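TRAP dicarboxylate transporter, DctP subunit (Anaerococcus prevoti, PDB 4N91) binds D-glucuronate as either the alpha or the beta anomer and probably delivers it to a TRAP membrane transporter. Local coordinates at residues 31-36 against 89-94; 95-100 against 238-243; 144-149 against 242-247. One frame throughout, in Å; residues are numbered along the deposited sequence.

Contact 1 of 3, residues 31-36 against 89-94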
ATOM      1  N   THR A  31      10.934  18.231  21.059  1.00 41.84           N
ATOM      2  CA  THR A  31      11.020  16.808  20.805  1.00 37.46           C
ATOM      3  C   THR A  31      10.839  16.590  19.304  1.00 28.80           C
ATOM      4  O   THR A  31       9.829  17.002  18.740  1.00 32.33           O
ATOM      5  CB  THR A  31       9.930  16.068  21.583  1.00 39.84           C
ATOM      6  OG1 THR A  31      10.145  16.275  22.986  1.00 42.23           O
ATOM      7  CG2 THR A  31       9.951  14.587  21.284  1.00 41.12           C
ATOM      8  N   ILE A  32      11.826  15.963  18.679  1.00 32.39           N
ATOM      9  CA  ILE A  32      11.784  15.683  17.246  1.00 30.94           C
ATOM     10  C   ILE A  32      10.992  14.416  16.970  1.00 28.50           C
ATOM     11  O   ILE A  32      11.314  13.347  17.492  1.00 26.41           O
ATOM     12  CB  ILE A  32      13.195  15.467  16.680  1.00 36.34           C
ATOM     13  CG1 ILE A  32      14.144  16.584  17.133  1.00 42.51           C
ATOM     14  CG2 ILE A  32      13.149  15.341  15.156  1.00 34.58           C
ATOM     15  CD1 ILE A  32      14.285  17.722  16.161  1.00 45.54           C
ATOM     16  N   ILE A  33       9.971  14.531  16.125  1.00 25.57           N
ATOM     17  CA  ILE A  33       9.209  13.374  15.692  1.00 20.40           C
ATOM     18  C   ILE A  33       9.556  13.089  14.234  1.00 21.84           C
ATOM     19  O   ILE A  33       9.291  13.905  13.366  1.00 25.01           O
ATOM     20  CB  ILE A  33       7.722  13.615  15.804  1.00 18.53           C
ATOM     21  CG1 ILE A  33       7.355  13.983  17.251  1.00 20.78           C
ATOM     22  CG2 ILE A  33       6.950  12.402  15.379  1.00 21.03           C
ATOM     23  CD1 ILE A  33       7.763  12.927  18.291  1.00 21.60           C
ATOM     24  N   ARG A  34      10.184  11.949  13.997  1.00 18.55           N
ATOM     25  CA  ARG A  34      10.661  11.588  12.657  1.00 16.33           C
ATOM     26  C   ARG A  34       9.660  10.691  11.950  1.00 21.65           C
ATOM     27  O   ARG A  34       9.238   9.660  12.480  1.00 17.95           O
ATOM     28  CB  ARG A  34      12.037  10.942  12.736  1.00 24.92           C
ATOM     29  CG  ARG A  34      13.080  11.923  13.265  1.00 32.67           C
ATOM     30  CD  ARG A  34      14.484  11.350  13.326  1.00 40.62           C
ATOM     31  NE  ARG A  34      15.395  12.348  13.887  1.00 44.26           N
ATOM     32  CZ  ARG A  34      15.536  12.585  15.187  1.00 42.42           C
ATOM     33  NH1 ARG A  34      14.844  11.882  16.070  1.00 41.96           N
ATOM     34  NH2 ARG A  34      16.378  13.525  15.605  1.00 45.50           N
ATOM     35  N   VAL A  35       9.298  11.093  10.737  1.00 16.93           N
ATOM     36  CA  VAL A  35       8.234  10.458   9.988  1.00 15.89           C
ATOM     37  C   VAL A  35       8.791  10.165   8.604  1.00 18.13           C
ATOM     38  O   VAL A  35       9.339  11.057   7.935  1.00 19.48           O
ATOM     39  CB  VAL A  35       7.023  11.385   9.828  1.00 16.78           C
ATOM     40  CG1 VAL A  35       5.918  10.665   9.059  1.00 19.77           C
ATOM     41  CG2 VAL A  35       6.528  11.884  11.195  1.00 18.36           C
ATOM     42  N   GLY A  36       8.717   8.912   8.192  1.00 14.72           N
ATOM     43  CA  GLY A  36       9.221   8.551   6.889  1.00 12.79           C
ATOM     44  C   GLY A  36       8.232   7.942   5.930  1.00 14.59           C
ATOM     45  O   GLY A  36       7.289   7.246   6.318  1.00 15.53           O
ATOM     46  N   ILE A  89      12.943   5.877  14.334  1.00 21.16           N
ATOM     47  CA  ILE A  89      11.984   6.867  13.875  1.00 27.51           C
ATOM     48  C   ILE A  89      10.630   6.580  14.528  1.00 22.78           C
ATOM     49  O   ILE A  89      10.387   5.464  15.030  1.00 23.48           O
ATOM     50  CB  ILE A  89      11.883   6.899  12.346  1.00 32.36           C
ATOM     51  CG1 ILE A  89      11.311   5.585  11.822  1.00 26.74           C
ATOM     52  CG2 ILE A  89      13.266   7.160  11.736  1.00 34.42           C
ATOM     53  CD1 ILE A  89      11.291   5.501  10.288  1.00 35.07           C
ATOM     54  N   ASN A  90       9.756   7.575  14.522  1.00 19.13           N
ATOM     55  CA  ASN A  90       8.510   7.474  15.276  1.00 17.57           C
ATOM     56  C   ASN A  90       7.349   6.889  14.457  1.00 19.33           C
ATOM     57  O   ASN A  90       6.536   6.122  14.964  1.00 18.57           O
ATOM     58  CB  ASN A  90       8.108   8.856  15.802  1.00 18.91           C
ATOM     59  CG  ASN A  90       9.203   9.503  16.640  1.00 26.17           C
ATOM     60  OD1 ASN A  90      10.164  10.086  16.109  1.00 21.71           O
ATOM     61  ND2 ASN A  90       9.079   9.378  17.963  1.00 24.94           N
ATOM     62  N   ILE A  91       7.284   7.273  13.185  1.00 17.08           N
ATOM     63  CA  ILE A  91       6.139   6.968  12.324  1.00 16.57           C
ATOM     64  C   ILE A  91       6.669   6.697  10.928  1.00 18.09           C
ATOM     65  O   ILE A  91       7.593   7.371  10.471  1.00 16.54           O
ATOM     66  CB  ILE A  91       5.180   8.149  12.225  1.00 15.30           C
ATOM     67  CG1 ILE A  91       4.564   8.502  13.584  1.00 15.67           C
ATOM     68  CG2 ILE A  91       4.079   7.880  11.175  1.00 16.72           C
ATOM     69  CD1 ILE A  91       3.977   9.910  13.632  1.00 20.09           C
ATOM     70  N   CYS A  92       6.112   5.696  10.263  1.00 14.77           N
ATOM     71  CA  CYS A  92       6.368   5.581   8.832  1.00 15.22           C
ATOM     72  C   CYS A  92       5.171   5.035   8.107  1.00 16.84           C
ATOM     73  O   CYS A  92       4.196   4.607   8.708  1.00 14.97           O
ATOM     74  CB  CYS A  92       7.594   4.746   8.556  1.00 15.08           C
ATOM     75  SG  CYS A  92       7.396   2.950   8.612  1.00 17.12           S
ATOM     76  N   VAL A  93       5.256   5.067   6.785  1.00 12.30           N
ATOM     77  CA  VAL A  93       4.212   4.499   5.957  1.00 11.12           C
ATOM     78  C   VAL A  93       4.744   3.235   5.335  1.00 13.61           C
ATOM     79  O   VAL A  93       5.806   3.252   4.720  1.00 15.40           O
ATOM     80  CB  VAL A  93       3.773   5.491   4.844  1.00 14.51           C
ATOM     81  CG1 VAL A  93       2.736   4.861   3.935  1.00 14.02           C
ATOM     82  CG2 VAL A  93       3.188   6.747   5.444  1.00 15.63           C
ATOM     83  N   ALA A  94       3.985   2.154   5.476  1.00 12.92           N
ATOM     84  CA  ALA A  94       4.347   0.875   4.886  1.00 14.63           C
ATOM     85  C   ALA A  94       3.153   0.262   4.174  1.00 16.35           C
ATOM     86  O   ALA A  94       2.035   0.301   4.680  1.00 16.81           O
ATOM     87  CB  ALA A  94       4.827  -0.081   5.966  1.00 16.85           C
TER
HETATM   88  O   HOH W   1      12.841   9.809  16.336  1.00 43.11           O

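Contact 2 of 3, residues 95-100 against 238-243. With BDP (beta-D-glucopyranuronic acid), chain C.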
ATOM      1  N   SER A  95       3.376  -0.329   3.006  1.00 14.49           N
ATOM      2  CA  SER A  95       2.309  -1.049   2.344  1.00 13.07           C
ATOM      3  C   SER A  95       1.912  -2.252   3.171  1.00 13.04           C
ATOM      4  O   SER A  95       2.755  -2.932   3.766  1.00 15.44           O
ATOM      5  CB  SER A  95       2.747  -1.523   0.960  1.00 15.05           C
ATOM      6  OG  SER A  95       1.730  -2.273   0.327  1.00 14.47           O
ATOM      7  N   ASN A  96       0.623  -2.515   3.216  1.00 14.44           N
ATOM      8  CA  ASN A  96       0.124  -3.698   3.911  1.00 13.22           C
ATOM      9  C   ASN A  96       0.825  -4.963   3.392  1.00 14.44           C
ATOM     10  O   ASN A  96       0.975  -5.957   4.119  1.00 15.69           O
ATOM     11  CB  ASN A  96      -1.368  -3.805   3.679  1.00 12.75           C
ATOM     12  CG  ASN A  96      -2.036  -4.757   4.622  1.00 20.20           C
ATOM     13  OD1 ASN A  96      -2.369  -4.393   5.740  1.00 23.55           O
ATOM     14  ND2 ASN A  96      -2.228  -5.981   4.182  1.00 18.24           N
ATOM     15  N   ALA A  97       1.234  -4.931   2.124  1.00 15.03           N
ATOM     16  CA  ALA A  97       1.874  -6.085   1.496  1.00 17.05           C
ATOM     17  C   ALA A  97       3.043  -6.599   2.336  1.00 18.06           C
ATOM     18  O   ALA A  97       3.259  -7.800   2.429  1.00 17.21           O
ATOM     19  CB  ALA A  97       2.348  -5.732   0.085  1.00 15.55           C
ATOM     20  N   ILE A  98       3.843  -5.700   2.899  1.00 12.57           N
ATOM     21  CA  ILE A  98       5.031  -6.134   3.619  1.00 16.42           C
ATOM     22  C   ILE A  98       4.793  -6.388   5.100  1.00 15.32           C
ATOM     23  O   ILE A  98       5.570  -7.065   5.750  1.00 16.34           O
ATOM     24  CB  ILE A  98       6.245  -5.193   3.434  1.00 16.08           C
ATOM     25  CG1 ILE A  98       6.022  -3.868   4.139  1.00 15.90           C
ATOM     26  CG2 ILE A  98       6.597  -5.007   1.907  1.00 15.61           C
ATOM     27  CD1 ILE A  98       7.276  -3.039   4.279  1.00 20.43           C
ATOM     28  N   LEU A  99       3.686  -5.893   5.637  1.00 15.00           N
ATOM     29  CA  LEU A  99       3.431  -6.045   7.063  1.00 14.94           C
ATOM     30  C   LEU A  99       3.080  -7.482   7.424  1.00 14.86           C
ATOM     31  O   LEU A  99       3.270  -7.891   8.561  1.00 16.70           O
ATOM     32  CB  LEU A  99       2.351  -5.099   7.530  1.00 15.87           C
ATOM     33  CG  LEU A  99       2.760  -3.619   7.429  1.00 17.24           C
ATOM     34  CD1 LEU A  99       1.607  -2.750   7.880  1.00 19.61           C
ATOM     35  CD2 LEU A  99       4.001  -3.308   8.242  1.00 17.48           C
ATOM     36  N   GLU A 100       2.618  -8.263   6.451  1.00 16.09           N
ATOM     37  CA  GLU A 100       2.321  -9.673   6.695  1.00 16.83           C
ATOM     38  C   GLU A 100       3.529 -10.490   7.131  1.00 20.77           C
ATOM     39  O   GLU A 100       3.361 -11.548   7.689  1.00 22.38           O
ATOM     40  CB  GLU A 100       1.664 -10.308   5.465  1.00 19.30           C
ATOM     41  CG  GLU A 100       2.566 -10.402   4.258  1.00 18.55           C
ATOM     42  CD  GLU A 100       1.906 -11.055   3.044  1.00 24.53           C
ATOM     43  OE1 GLU A 100       0.650 -11.150   2.984  1.00 22.36           O
ATOM     44  OE2 GLU A 100       2.665 -11.460   2.138  1.00 27.08           O
ATOM     45  N   GLN A 238      -5.458  -6.488  -6.787  1.00 15.81           N
ATOM     46  CA  GLN A 238      -5.488  -6.153  -5.362  1.00 14.79           C
ATOM     47  C   GLN A 238      -5.792  -4.688  -5.140  1.00 14.06           C
ATOM     48  O   GLN A 238      -5.517  -3.828  -6.012  1.00 15.37           O
ATOM     49  CB  GLN A 238      -4.168  -6.442  -4.667  1.00 16.90           C
ATOM     50  CG  GLN A 238      -3.761  -7.887  -4.595  1.00 20.94           C
ATOM     51  CD  GLN A 238      -2.298  -7.999  -4.238  1.00 28.60           C
ATOM     52  OE1 GLN A 238      -1.400  -7.459  -4.937  1.00 27.51           O
ATOM     53  NE2 GLN A 238      -2.034  -8.659  -3.140  1.00 29.03           N
HETATM   54  N   MSE A 239      -6.365  -4.415  -3.964  1.00 17.71           N
HETATM   55  CA  MSE A 239      -6.480  -3.066  -3.432  1.00 14.68           C
HETATM   56  C   MSE A 239      -5.767  -3.104  -2.096  1.00 17.77           C
HETATM   57  O   MSE A 239      -6.316  -3.577  -1.099  1.00 20.03           O
HETATM   58  CB  MSE A 239      -7.925  -2.613  -3.276  1.00 16.61           C
HETATM   59  CG  MSE A 239      -8.670  -2.705  -4.549  1.00 20.67           C
HETATM   60 SE   MSE A 239     -10.470  -2.000  -4.349  1.00 27.93          SE
HETATM   61  CE  MSE A 239     -10.073  -0.135  -4.889  1.00 42.52           C
ATOM     62  N   VAL A 240      -4.527  -2.629  -2.092  1.00 13.54           N
ATOM     63  CA  VAL A 240      -3.643  -2.852  -0.943  1.00 13.36           C
ATOM     64  C   VAL A 240      -3.461  -1.543  -0.201  1.00 12.80           C
ATOM     65  O   VAL A 240      -2.880  -0.589  -0.731  1.00 15.81           O
ATOM     66  CB  VAL A 240      -2.255  -3.398  -1.363  1.00 15.62           C
ATOM     67  CG1 VAL A 240      -1.408  -3.682  -0.127  1.00 17.07           C
ATOM     68  CG2 VAL A 240      -2.402  -4.671  -2.216  1.00 19.90           C
ATOM     69  N   PRO A 241      -3.979  -1.466   1.025  1.00 14.81           N
ATOM     70  CA  PRO A 241      -3.826  -0.178   1.704  1.00 14.03           C
ATOM     71  C   PRO A 241      -2.394   0.097   2.098  1.00 13.56           C
ATOM     72  O   PRO A 241      -1.654  -0.830   2.434  1.00 13.95           O
ATOM     73  CB  PRO A 241      -4.706  -0.329   2.956  1.00 14.76           C
ATOM     74  CG  PRO A 241      -4.727  -1.826   3.228  1.00 16.59           C
ATOM     75  CD  PRO A 241      -4.685  -2.467   1.846  1.00 17.23           C
ATOM     76  N   ASP A 242      -2.007   1.361   2.072  1.00 12.91           N
ATOM     77  CA  ASP A 242      -0.819   1.808   2.776  1.00 11.71           C
ATOM     78  C   ASP A 242      -1.214   2.039   4.235  1.00 15.48           C
ATOM     79  O   ASP A 242      -2.320   2.533   4.537  1.00 15.96           O
ATOM     80  CB  ASP A 242      -0.259   3.088   2.145  1.00 12.73           C
ATOM     81  CG  ASP A 242       0.465   2.849   0.838  1.00 14.67           C
ATOM     82  OD1 ASP A 242       1.017   1.734   0.626  1.00 14.61           O
ATOM     83  OD2 ASP A 242       0.519   3.804   0.030  1.00 15.47           O
ATOM     84  N   ILE A 243      -0.337   1.647   5.141  1.00 12.73           N
ATOM     85  CA  ILE A 243      -0.618   1.734   6.569  1.00 13.77           C
ATOM     86  C   ILE A 243       0.356   2.699   7.220  1.00 16.48           C
ATOM     87  O   ILE A 243       1.568   2.630   6.988  1.00 14.50           O
ATOM     88  CB  ILE A 243      -0.468   0.362   7.249  1.00 15.19           C
ATOM     89  CG1 ILE A 243      -1.287  -0.700   6.504  1.00 15.85           C
ATOM     90  CG2 ILE A 243      -0.868   0.447   8.718  1.00 14.31           C
ATOM     91  CD1 ILE A 243      -2.799  -0.498   6.534  1.00 16.97           C
TER
HETATM   92  C1  BDP C 402       2.664   1.924  -3.890  0.66 11.04           C
HETATM   93  C2  BDP C 402       2.444   1.997  -2.449  0.66 10.84           C
HETATM   94  C3  BDP C 402       3.758   2.001  -1.722  0.66 11.12           C
HETATM   95  C4  BDP C 402       4.519   0.827  -2.019  0.66 11.11           C
HETATM   96  C5  BDP C 402       4.691   0.714  -3.483  0.66  9.51           C
HETATM   97  C6  BDP C 402       5.373  -0.619  -3.886  0.66 11.29           C
HETATM   98  O2  BDP C 402       1.942   3.383  -2.289  0.66 10.60           O
HETATM   99  O3  BDP C 402       3.528   2.114  -0.279  0.66 12.27           O
HETATM  100  O4  BDP C 402       5.697   0.762  -1.395  0.66 12.65           O
HETATM  101  O5  BDP C 402       3.389   0.725  -4.165  0.66 12.23           O
HETATM  102  O6A BDP C 402       6.481  -0.834  -3.348  0.66 12.50           O
HETATM  103  O1  BDP C 402       1.375   1.643  -4.492  0.66 11.71           O
HETATM  104  O6B BDP C 402       4.916  -1.264  -4.856  0.66 13.00           O
HETATM  105  O   HOH W   2      -0.144  -0.371  -0.670  1.00 15.37           O

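Contact 3 of 3, residues 144-149 against 242-247. With BDP (beta-D-glucopyranuronic acid), chain C.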
ATOM      1  N   GLU A 144       2.262  -0.096  15.978  1.00 19.79           N
ATOM      2  CA  GLU A 144       0.859  -0.307  15.691  1.00 20.83           C
ATOM      3  C   GLU A 144       0.404   0.621  14.585  1.00 19.10           C
ATOM      4  O   GLU A 144       0.951   1.726  14.402  1.00 16.97           O
ATOM      5  CB  GLU A 144       0.004  -0.168  16.939  1.00 25.62           C
ATOM      6  CG  GLU A 144      -0.291   1.209  17.384  1.00 27.16           C
ATOM      7  CD  GLU A 144      -1.162   1.232  18.652  1.00 42.63           C
ATOM      8  OE1 GLU A 144      -1.805   0.215  18.992  1.00 44.15           O
ATOM      9  OE2 GLU A 144      -1.177   2.273  19.323  1.00 51.17           O
ATOM     10  N   GLY A 145      -0.581   0.147  13.830  1.00 16.94           N
ATOM     11  CA  GLY A 145      -1.203   0.950  12.787  1.00 15.88           C
ATOM     12  C   GLY A 145      -2.073   2.000  13.429  1.00 15.93           C
ATOM     13  O   GLY A 145      -2.757   1.732  14.420  1.00 18.93           O
ATOM     14  N   VAL A 146      -2.036   3.207  12.872  1.00 14.20           N
ATOM     15  CA  VAL A 146      -2.855   4.296  13.377  1.00 14.47           C
ATOM     16  C   VAL A 146      -3.875   4.825  12.367  1.00 17.51           C
ATOM     17  O   VAL A 146      -4.909   5.392  12.772  1.00 17.98           O
ATOM     18  CB  VAL A 146      -2.002   5.464  13.919  1.00 17.17           C
ATOM     19  CG1 VAL A 146      -1.198   4.999  15.147  1.00 20.70           C
ATOM     20  CG2 VAL A 146      -1.130   6.080  12.822  1.00 18.60           C
ATOM     21  N   THR A 147      -3.606   4.595  11.084  1.00 16.63           N
ATOM     22  CA  THR A 147      -4.563   4.891  10.023  1.00 13.97           C
ATOM     23  C   THR A 147      -4.087   4.228   8.738  1.00 15.76           C
ATOM     24  O   THR A 147      -3.043   3.571   8.730  1.00 15.24           O
ATOM     25  CB  THR A 147      -4.809   6.421   9.839  1.00 14.88           C
ATOM     26  OG1 THR A 147      -5.952   6.629   8.993  1.00 16.54           O
ATOM     27  CG2 THR A 147      -3.621   7.107   9.256  1.00 18.92           C
ATOM     28  N   TRP A 148      -4.880   4.380   7.685  1.00 15.63           N
ATOM     29  CA  TRP A 148      -4.546   3.866   6.367  1.00 15.99           C
ATOM     30  C   TRP A 148      -4.538   5.014   5.353  1.00 15.34           C
ATOM     31  O   TRP A 148      -5.046   6.114   5.605  1.00 14.04           O
ATOM     32  CB  TRP A 148      -5.547   2.790   5.954  1.00 16.17           C
ATOM     33  CG  TRP A 148      -6.944   3.338   5.687  1.00 15.51           C
ATOM     34  CD1 TRP A 148      -7.895   3.694   6.621  1.00 17.10           C
ATOM     35  CD2 TRP A 148      -7.542   3.572   4.409  1.00 15.55           C
ATOM     36  NE1 TRP A 148      -9.037   4.144   5.989  1.00 19.06           N
ATOM     37  CE2 TRP A 148      -8.848   4.066   4.633  1.00 18.57           C
ATOM     38  CE3 TRP A 148      -7.103   3.393   3.094  1.00 18.04           C
ATOM     39  CZ2 TRP A 148      -9.702   4.406   3.594  1.00 21.21           C
ATOM     40  CZ3 TRP A 148      -7.959   3.724   2.063  1.00 19.52           C
ATOM     41  CH2 TRP A 148      -9.248   4.228   2.322  1.00 19.17           C
ATOM     42  N   LEU A 149      -3.936   4.743   4.206  1.00 13.54           N
ATOM     43  CA  LEU A 149      -3.882   5.691   3.113  1.00 11.98           C
ATOM     44  C   LEU A 149      -4.253   4.949   1.849  1.00 13.47           C
ATOM     45  O   LEU A 149      -3.934   3.764   1.714  1.00 13.27           O
ATOM     46  CB  LEU A 149      -2.477   6.293   2.970  1.00 14.59           C
ATOM     47  CG  LEU A 149      -1.883   6.903   4.260  1.00 13.19           C
ATOM     48  CD1 LEU A 149      -0.437   7.197   4.052  1.00 13.91           C
ATOM     49  CD2 LEU A 149      -2.627   8.126   4.744  1.00 16.63           C
ATOM     50  N   ASP A 242      -2.007   1.361   2.072  1.00 12.91           N
ATOM     51  CA  ASP A 242      -0.819   1.808   2.776  1.00 11.71           C
ATOM     52  C   ASP A 242      -1.214   2.039   4.235  1.00 15.48           C
ATOM     53  O   ASP A 242      -2.320   2.533   4.537  1.00 15.96           O
ATOM     54  CB  ASP A 242      -0.259   3.088   2.145  1.00 12.73           C
ATOM     55  CG  ASP A 242       0.465   2.849   0.838  1.00 14.67           C
ATOM     56  OD1 ASP A 242       1.017   1.734   0.626  1.00 14.61           O
ATOM     57  OD2 ASP A 242       0.519   3.804   0.030  1.00 15.47           O
ATOM     58  N   ILE A 243      -0.337   1.647   5.141  1.00 12.73           N
ATOM     59  CA  ILE A 243      -0.618   1.734   6.569  1.00 13.77           C
ATOM     60  C   ILE A 243       0.356   2.699   7.220  1.00 16.48           C
ATOM     61  O   ILE A 243       1.568   2.630   6.988  1.00 14.50           O
ATOM     62  CB  ILE A 243      -0.468   0.362   7.249  1.00 15.19           C
ATOM     63  CG1 ILE A 243      -1.287  -0.700   6.504  1.00 15.85           C
ATOM     64  CG2 ILE A 243      -0.868   0.447   8.718  1.00 14.31           C
ATOM     65  CD1 ILE A 243      -2.799  -0.498   6.534  1.00 16.97           C
ATOM     66  N   VAL A 244      -0.166   3.618   8.023  1.00 13.97           N
ATOM     67  CA  VAL A 244       0.684   4.477   8.828  1.00 13.42           C
ATOM     68  C   VAL A 244       0.921   3.773  10.143  1.00 14.57           C
ATOM     69  O   VAL A 244      -0.036   3.468  10.869  1.00 15.88           O
ATOM     70  CB  VAL A 244       0.009   5.829   9.073  1.00 14.98           C
ATOM     71  CG1 VAL A 244       0.926   6.761   9.805  1.00 16.39           C
ATOM     72  CG2 VAL A 244      -0.451   6.430   7.736  1.00 14.62           C
ATOM     73  N   ILE A 245       2.183   3.463  10.421  1.00 11.95           N
ATOM     74  CA  ILE A 245       2.527   2.769  11.647  1.00 13.88           C
ATOM     75  C   ILE A 245       3.329   3.685  12.557  1.00 15.26           C
ATOM     76  O   ILE A 245       4.105   4.510  12.097  1.00 17.48           O
ATOM     77  CB  ILE A 245       3.304   1.435  11.388  1.00 16.92           C
ATOM     78  CG1 ILE A 245       4.623   1.676  10.667  1.00 14.61           C
ATOM     79  CG2 ILE A 245       2.438   0.437  10.636  1.00 19.37           C
ATOM     80  CD1 ILE A 245       5.533   0.449  10.648  1.00 16.40           C
ATOM     81  N   ALA A 246       3.110   3.543  13.858  1.00 17.48           N
ATOM     82  CA  ALA A 246       3.834   4.319  14.852  1.00 18.66           C
ATOM     83  C   ALA A 246       4.518   3.395  15.862  1.00 17.53           C
ATOM     84  O   ALA A 246       4.000   2.327  16.196  1.00 16.08           O
ATOM     85  CB  ALA A 246       2.870   5.256  15.566  1.00 15.64           C
ATOM     86  N   ASN A 247       5.705   3.794  16.309  1.00 17.29           N
ATOM     87  CA  ASN A 247       6.398   3.082  17.375  1.00 17.15           C
ATOM     88  C   ASN A 247       5.501   3.018  18.592  1.00 17.13           C
ATOM     89  O   ASN A 247       4.978   4.041  19.049  1.00 19.65           O
ATOM     90  CB  ASN A 247       7.722   3.746  17.732  1.00 18.28           C
ATOM     91  CG  ASN A 247       8.417   3.049  18.897  1.00 24.28           C
ATOM     92  OD1 ASN A 247       8.289   3.470  20.048  1.00 22.92           O
ATOM     93  ND2 ASN A 247       9.087   1.944  18.615  1.00 19.40           N
TER
HETATM   94  C1  BDP C 402       2.664   1.924  -3.890  0.66 11.04           C
HETATM   95  C2  BDP C 402       2.444   1.997  -2.449  0.66 10.84           C
HETATM   96  C3  BDP C 402       3.758   2.001  -1.722  0.66 11.12           C
HETATM   97  C4  BDP C 402       4.519   0.827  -2.019  0.66 11.11           C
HETATM   98  C5  BDP C 402       4.691   0.714  -3.483  0.66  9.51           C
HETATM   99  C6  BDP C 402       5.373  -0.619  -3.886  0.66 11.29           C
HETATM  100  O2  BDP C 402       1.942   3.383  -2.289  0.66 10.60           O
HETATM  101  O3  BDP C 402       3.528   2.114  -0.279  0.66 12.27           O
HETATM  102  O4  BDP C 402       5.697   0.762  -1.395  0.66 12.65           O
HETATM  103  O5  BDP C 402       3.389   0.725  -4.165  0.66 12.23           O
HETATM  104  O6A BDP C 402       6.481  -0.834  -3.348  0.66 12.50           O
HETATM  105  O1  BDP C 402       1.375   1.643  -4.492  0.66 11.71           O
HETATM  106  O6B BDP C 402       4.916  -1.264  -4.856  0.66 13.00           O

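Contact 1 of 3, residues 31-36 against 89-94
N90 and I33 pack crosswise, their side chains at about a right angle. The branch methyl I33 CG2 meets N90 CB at 3.8 Å, and I33 CD1 reaches ND2 of the same amide. With CG anti to its carbonyl carbon (chi1 -56°), N90 carries its amide to the backbone of R34. The amide oxygen OD1 takes the N-H of R34 in a nearly straight bond of 2.8 Å (165° at the hydrogen), with the donor tilted out of the carbonyl plane. A second bond to OD1 comes from a water, which in turn accepts from R34 NH1. That water lies at the edge of the guanidinium, in its plane. I32 CG2 covers one face of the same group, 3.6 Å above its centre.

V35 and I91 are arranged differently. They lie side by side and point the same way, with V35 CG1 at 4.0 Å from I91 CG2. On the other face of the sheet, G36 has no side chain, and C92 CB approaches G36 O. The two strands run parallel. R34 O accepts from both N90 N and I91 N, and the ladder goes on through G36 N to I91 O and V93 N to G36 O. Strand 64-69 flanks 31-36 on its far side, and W250 packs on I33, N90 and I91.

The chemistry changes along the pair. Regular parallel bonding and aliphatic packing join two neighbouring strands of the mixed five-stranded sheet. At the start a side-chain amide stands in for a backbone acceptor, and the bonds to OD1 pin that end.

Contact 2 of 3, residues 95-100 against 238-243
S95 and D242 form an antiparallel non-hydrogen-bonded pair with CA atoms 4.3 Å apart, and just beyond it N96 N bonds to P241 O at 2.9 Å (160° at the hydrogen). Here strand 91-95 gives way to the short, weakly bonded helix 96-99.

The S95 hydroxyl oxygen lies anti to its backbone N (chi1 178°) and takes the N-cap role, accepting from A97 N at 3.2 Å. OG also donates to a water, and Q177 NE2 binds it from outside the two segments. V240 CG1 packs against OG at 3.5 Å and touches A97 as well. The water donates to V240 O and to D242 OD1, so it ties the hydroxyl, the backbone and the carboxylate together. D242 OD1 in turn lies 2.7 Å from O3 of the bound beta-D-glucuronate.

Away from the sugar the side chains meet mainly through carbon atoms. P241 CG rests on N96 CB at 3.9 Å. L99 CD1 comes obliquely against I243, 3.8 Å from its CB. I243 CG1 also lies near N96 OD1, a buried oxygen with no polar partner in the model. The amide is held by its other end, where N96 ND2 binds W106 O and N110 OD1.

Q77 OE1 accepts from S95 N while Q77 NE2 binds the sugar, so S95 probably helps to position a first-shell residue. The contact thus joins a helix cap to the ligand pocket. S95 OG caps the helix and, through one water, is linked to the D242 carboxylate at the sugar. That water is likely to help fix the turn of the carboxylate.

Contact 3 of 3, residues 144-149 against 242-247
W148 meets strand 242-247 with its backbone and CB, while its indole turns off from the strand. W148 CA makes a C-H...O contact with D242 O, and CB lies 4.3 Å from I243 CD1. Indole NE1 bonds to D126 OD1, outside the two segments. The other flat group, the carboxylate of D242, turns to the sugar, with OD2 at 2.8 Å from O2 of beta-D-glucuronate. An alanine at D242 would probably leave the O2 and O3 hydroxyls without their carboxylate mate, while the CB packing on L149 CB would stay.

V244 is the apolar centre. Its CG2 lies alongside T147 CG2 at 3.6 Å, the two side chains pointing the same way. L149 CD1 meets that same V244 methyl at 3.8 Å. V244 CG1 meets V146 CG2 at 3.7 Å. V146 also touches A246 CB through CG1. F266 and L251 pack on V146 from nearby helices.

E144 and A246 exchange two backbone bonds, as do L149 and D242. Between them V244 O accepts from V146 N, whereas V244 N gives to T147 O. Two residues, V146 and T147, therefore face one, which makes a beta bulge. The result is a bulged antiparallel edge pair in the mixed five-stranded sheet of a periplasmic binding protein, with its D242 end opening on the ligand pocket.

All three contacts are buried and reach the same five-stranded sheet. Contact 2 is the most central: its centre lies about 4 Å from the centre of the chain, against about 11 Å for contact 3 and about 17 Å for contact 1. Contact 1 is parallel and reaches partly exposed ground at N90 and R34. Contact 3 is antiparallel, more aliphatic, and at the sheet's outer strand 143-149. Contact 2 relies on a cap, a water and one backbone bond. Contacts 2 and 3 share D242 and I243 and both touch the sugar. Strand 91-95 is bonded to 242-247, with I243 N to A94 O probably a hydrogen bond, so contact 1 adjoins both others.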